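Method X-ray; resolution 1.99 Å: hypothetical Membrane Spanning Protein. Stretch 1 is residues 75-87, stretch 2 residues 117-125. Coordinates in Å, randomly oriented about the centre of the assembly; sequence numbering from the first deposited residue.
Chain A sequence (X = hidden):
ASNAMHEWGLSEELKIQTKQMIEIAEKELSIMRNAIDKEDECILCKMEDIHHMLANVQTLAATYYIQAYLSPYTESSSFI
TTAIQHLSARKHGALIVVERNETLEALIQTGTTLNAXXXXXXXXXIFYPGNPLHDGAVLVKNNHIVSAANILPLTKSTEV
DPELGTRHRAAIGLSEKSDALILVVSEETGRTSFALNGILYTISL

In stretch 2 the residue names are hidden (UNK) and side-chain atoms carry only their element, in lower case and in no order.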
# COMPACT_ATOMS: atom_id res chain seq x y z
N GLU A 75 -1.50 -6.08 -17.96
CA GLU A 75 -2.42 -5.05 -18.39
C GLU A 75 -3.42 -5.63 -19.38
O GLU A 75 -4.18 -4.90 -20.02
CB GLU A 75 -1.66 -3.89 -19.03
CG GLU A 75 -0.71 -3.20 -18.07
CD GLU A 75 0.37 -2.38 -18.77
OE1 GLU A 75 0.56 -2.52 -20.00
OE2 GLU A 75 1.04 -1.59 -18.08
N SER A 76 -3.39 -6.96 -19.52
CA SER A 76 -4.23 -7.63 -20.51
C SER A 76 -5.44 -8.40 -19.94
O SER A 76 -5.97 -9.28 -20.61
CB SER A 76 -3.38 -8.57 -21.37
OG SER A 76 -2.46 -7.84 -22.16
N SER A 77 -5.90 -8.08 -18.74
CA SER A 77 -6.95 -8.90 -18.13
C SER A 77 -8.29 -8.80 -18.86
O SER A 77 -9.06 -9.75 -18.86
CB SER A 77 -7.10 -8.63 -16.62
OG SER A 77 -7.67 -7.34 -16.42
N SER A 78 -8.58 -7.68 -19.54
CA SER A 78 -9.83 -7.60 -20.27
C SER A 78 -9.81 -8.52 -21.51
O SER A 78 -10.81 -9.18 -21.80
CB SER A 78 -10.19 -6.15 -20.63
OG SER A 78 -9.24 -5.58 -21.52
N PHE A 79 -8.67 -8.59 -22.19
CA PHE A 79 -8.48 -9.48 -23.34
C PHE A 79 -8.57 -10.95 -22.92
O PHE A 79 -9.18 -11.77 -23.61
CB PHE A 79 -7.09 -9.23 -23.95
CG PHE A 79 -6.99 -8.00 -24.81
CD1 PHE A 79 -8.06 -7.10 -24.94
CD2 PHE A 79 -5.80 -7.73 -25.49
CE1 PHE A 79 -7.95 -5.95 -25.74
CE2 PHE A 79 -5.67 -6.60 -26.31
CZ PHE A 79 -6.75 -5.70 -26.44
N ILE A 80 -7.93 -11.28 -21.80
CA ILE A 80 -7.98 -12.64 -21.24
C ILE A 80 -9.44 -12.98 -20.89
O ILE A 80 -9.93 -14.04 -21.26
CB ILE A 80 -7.04 -12.78 -20.02
CG1 ILE A 80 -5.58 -12.53 -20.43
CG2 ILE A 80 -7.19 -14.17 -19.36
CD1 ILE A 80 -4.56 -12.46 -19.25
N THR A 81 -10.14 -12.07 -20.21
CA THR A 81 -11.54 -12.26 -19.82
C THR A 81 -12.43 -12.48 -21.06
O THR A 81 -13.25 -13.40 -21.10
CB THR A 81 -12.06 -11.05 -18.98
OG1 THR A 81 -11.31 -10.97 -17.76
CG2 THR A 81 -13.54 -11.20 -18.64
N THR A 82 -12.26 -11.65 -22.08
CA THR A 82 -13.00 -11.83 -23.34
C THR A 82 -12.77 -13.22 -23.95
O THR A 82 -13.73 -13.91 -24.31
CB THR A 82 -12.63 -10.74 -24.35
OG1 THR A 82 -12.99 -9.47 -23.81
CG2 THR A 82 -13.35 -10.95 -25.67
N ALA A 83 -11.51 -13.62 -24.05
CA ALA A 83 -11.18 -14.93 -24.61
C ALA A 83 -11.85 -16.05 -23.80
O ALA A 83 -12.46 -16.95 -24.37
CB ALA A 83 -9.66 -15.13 -24.67
N ILE A 84 -11.74 -15.96 -22.47
CA ILE A 84 -12.33 -16.94 -21.57
C ILE A 84 -13.85 -17.06 -21.72
O ILE A 84 -14.37 -18.17 -21.72
CB ILE A 84 -11.99 -16.61 -20.09
CG1 ILE A 84 -10.50 -16.90 -19.79
CG2 ILE A 84 -12.89 -17.37 -19.13
CD1 ILE A 84 -10.09 -18.33 -19.94
N GLN A 85 -14.53 -15.93 -21.84
CA GLN A 85 -15.97 -15.89 -22.07
C GLN A 85 -16.33 -16.62 -23.35
O GLN A 85 -17.27 -17.41 -23.38
CB GLN A 85 -16.47 -14.44 -22.14
CG GLN A 85 -16.48 -13.68 -20.80
CD GLN A 85 -16.72 -12.16 -20.97
OE1 GLN A 85 -16.58 -11.60 -22.06
NE2 GLN A 85 -17.06 -11.51 -19.87
N HIS A 86 -15.57 -16.36 -24.42
CA HIS A 86 -15.81 -16.96 -25.72
C HIS A 86 -15.56 -18.46 -25.73
O HIS A 86 -16.35 -19.23 -26.28
CB HIS A 86 -14.96 -16.27 -26.78
CG HIS A 86 -15.43 -14.90 -27.13
ND1 HIS A 86 -14.68 -14.01 -27.87
CD2 HIS A 86 -16.58 -14.25 -26.83
CE1 HIS A 86 -15.35 -12.89 -28.03
NE2 HIS A 86 -16.50 -13.00 -27.40
N LEU A 87 -14.45 -18.86 -25.11
CA LEU A 87 -14.11 -20.27 -24.97
C LEU A 87 -15.15 -21.01 -24.12
O LEU A 87 -15.54 -22.13 -24.46
CB LEU A 87 -12.71 -20.43 -24.37
CG LEU A 87 -11.58 -19.91 -25.27
CD1 LEU A 87 -10.31 -19.59 -24.48
CD2 LEU A 87 -11.29 -20.90 -26.38
N UNK A 117 2.24 -10.97 -29.09
CA UNK A 117 1.31 -10.00 -28.56
C UNK A 117 0.03 -10.74 -28.14
O UNK A 117 -0.54 -11.53 -28.91
c UNK A 117 1.02 -8.93 -29.65
n UNK A 117 0.04 -7.16 -28.13
n UNK A 117 -1.74 -6.54 -29.17
c UNK A 117 -0.02 -7.92 -29.28
c UNK A 117 -1.01 -6.35 -28.08
c UNK A 117 -1.13 -7.50 -29.95
N UNK A 118 -0.39 -10.52 -26.89
CA UNK A 118 -1.58 -11.19 -26.38
C UNK A 118 -2.81 -10.48 -26.90
O UNK A 118 -2.98 -9.28 -26.66
c UNK A 118 -2.74 -11.95 -24.15
c UNK A 118 -2.32 -12.25 -22.74
c UNK A 118 -4.07 -11.20 -24.14
c UNK A 118 -1.61 -11.18 -24.86
N UNK A 119 -3.66 -11.22 -27.62
CA UNK A 119 -4.98 -10.70 -28.03
C UNK A 119 -5.98 -11.81 -27.76
O UNK A 119 -5.59 -12.97 -27.65
o UNK A 119 -4.77 -11.56 -30.30
c UNK A 119 -5.07 -10.39 -29.53
c UNK A 119 -4.18 -9.22 -29.94
N UNK A 120 -7.25 -11.46 -27.65
CA UNK A 120 -8.28 -12.48 -27.52
C UNK A 120 -8.36 -13.43 -28.73
O UNK A 120 -8.36 -14.64 -28.53
c UNK A 120 -9.64 -11.85 -27.17
N UNK A 121 -8.42 -12.91 -29.99
CA UNK A 121 -8.40 -13.88 -31.10
C UNK A 121 -7.25 -14.91 -31.02
O UNK A 121 -7.46 -16.09 -31.33
c UNK A 121 -8.96 -11.70 -31.94
c UNK A 121 -8.58 -11.52 -30.48
c UNK A 121 -8.26 -13.00 -32.33
N UNK A 122 -6.06 -14.50 -30.62
CA UNK A 122 -4.95 -15.46 -30.58
C UNK A 122 -5.15 -16.52 -29.48
O UNK A 122 -4.91 -17.72 -29.70
c UNK A 122 -2.37 -15.65 -30.30
c UNK A 122 -1.10 -14.82 -30.22
c UNK A 122 -2.26 -16.66 -31.46
c UNK A 122 -3.60 -14.74 -30.45
N UNK A 123 -5.60 -16.10 -28.31
CA UNK A 123 -5.87 -17.07 -27.24
C UNK A 123 -6.95 -18.05 -27.68
O UNK A 123 -6.85 -19.26 -27.43
c UNK A 123 -6.31 -16.36 -25.95
c UNK A 123 -4.30 -16.55 -24.48
c UNK A 123 -5.94 -14.68 -24.13
c UNK A 123 -5.26 -15.57 -25.16
N UNK A 124 -7.98 -17.53 -28.35
CA UNK A 124 -9.08 -18.39 -28.79
C UNK A 124 -8.65 -19.36 -29.89
O UNK A 124 -9.10 -20.50 -29.93
o UNK A 124 -12.62 -16.08 -29.65
c UNK A 124 -11.94 -15.73 -28.68
c UNK A 124 -10.94 -16.74 -28.12
o UNK A 124 -12.04 -14.61 -28.15
c UNK A 124 -10.28 -17.55 -29.24
N UNK A 125 -7.76 -18.90 -30.76
CA UNK A 125 -7.20 -19.72 -31.83
C UNK A 125 -6.36 -20.87 -31.24
O UNK A 125 -6.47 -22.02 -31.67
c UNK A 125 -6.36 -18.83 -32.74
o UNK A 125 -5.72 -19.58 -33.75
O HOH W 1 -2.08 -7.39 -24.75

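Position 117 carries one carbon and then a five-membered ring of three carbons and two nitrogens. That imidazole makes it His117. Its nearest side-chain approach is His117 NE2 to Phe79 CE2, 4.9 Å.

Position 118 has four side-chain carbons, forked at the second. CB points toward stretch 1, and the branch ends lie near Ser76, Phe79 and Ile80. The fork after CB identifies Leu118. Its CD2 is 3.6 Å from Phe79 CB, and its CD1 is 4.0 Å from Ile80 CG1. Its backbone O lies at the edge of the Phe79 ring, 3.4 Å from Phe79 CD2.

Position 119 has one carbon bearing one oxygen and one carbon. Its backbone CA comes closer to the Phe79 ring than its side chain does. This is Thr119. CB points away from stretch 1, though Thr119 CA is 4.0 Å from Phe79 CD2. It is the N-cap of the helix that follows.

Position 120 has a single carbon, against Phe79 O and Ala83. It is Ala120. CB points toward stretch 1. Ala120 CB lies 3.6 Å from Phe79 O and 4.1 Å from Ala83 CB.

Position 121 has three carbons closing a ring onto the backbone N. This is Pro121, and its CB points away from stretch 1.

Position 122 has four carbons forked at the second: Leu122. It does not reach stretch 1. Its backbone N donates to Thr119 OG1 at 3.2 Å, which caps the helix.

Position 123 has the same forked four carbons, but here CB points toward stretch 1 and a branch end lies against Ala83. This is Leu123. Its CD1 lies 3.8 Å from Ala83 CB and 4.3 Å from Ile80 CG1.

Position 124 has three carbons, the third carrying two oxygens. It sits among Thr82, Ala83, His86 and Leu87, one oxygen beside His86 ND1. Two carbons before the carboxylate carbon make this Glu124, one carbon longer than an aspartate. His86 ND1 donates a hydrogen bond to Glu124 OE2 at 2.7 Å, with the oxygen near the imidazole plane.

Position 125 has one carbon and then one oxygen: Ser125. Its CB points away from stretch 1.

The helices run at 41° to each other, axes 8.6 Å apart at closest approach. Such short spacing fits the small side chains where they meet: the CA atoms of Ala83 and Ala120 are 4.8 Å apart. Leu118 and Leu123 add apolar packing. Glu124 fills a hole in the first helix and anchors there through His86. Near that helix's start, one water bridges the stretches, its O 2.7 Å from Ser76 OG and donating to Leu118 O at 2.8 Å.

Stretch 2 117-125: HLTAPLLES
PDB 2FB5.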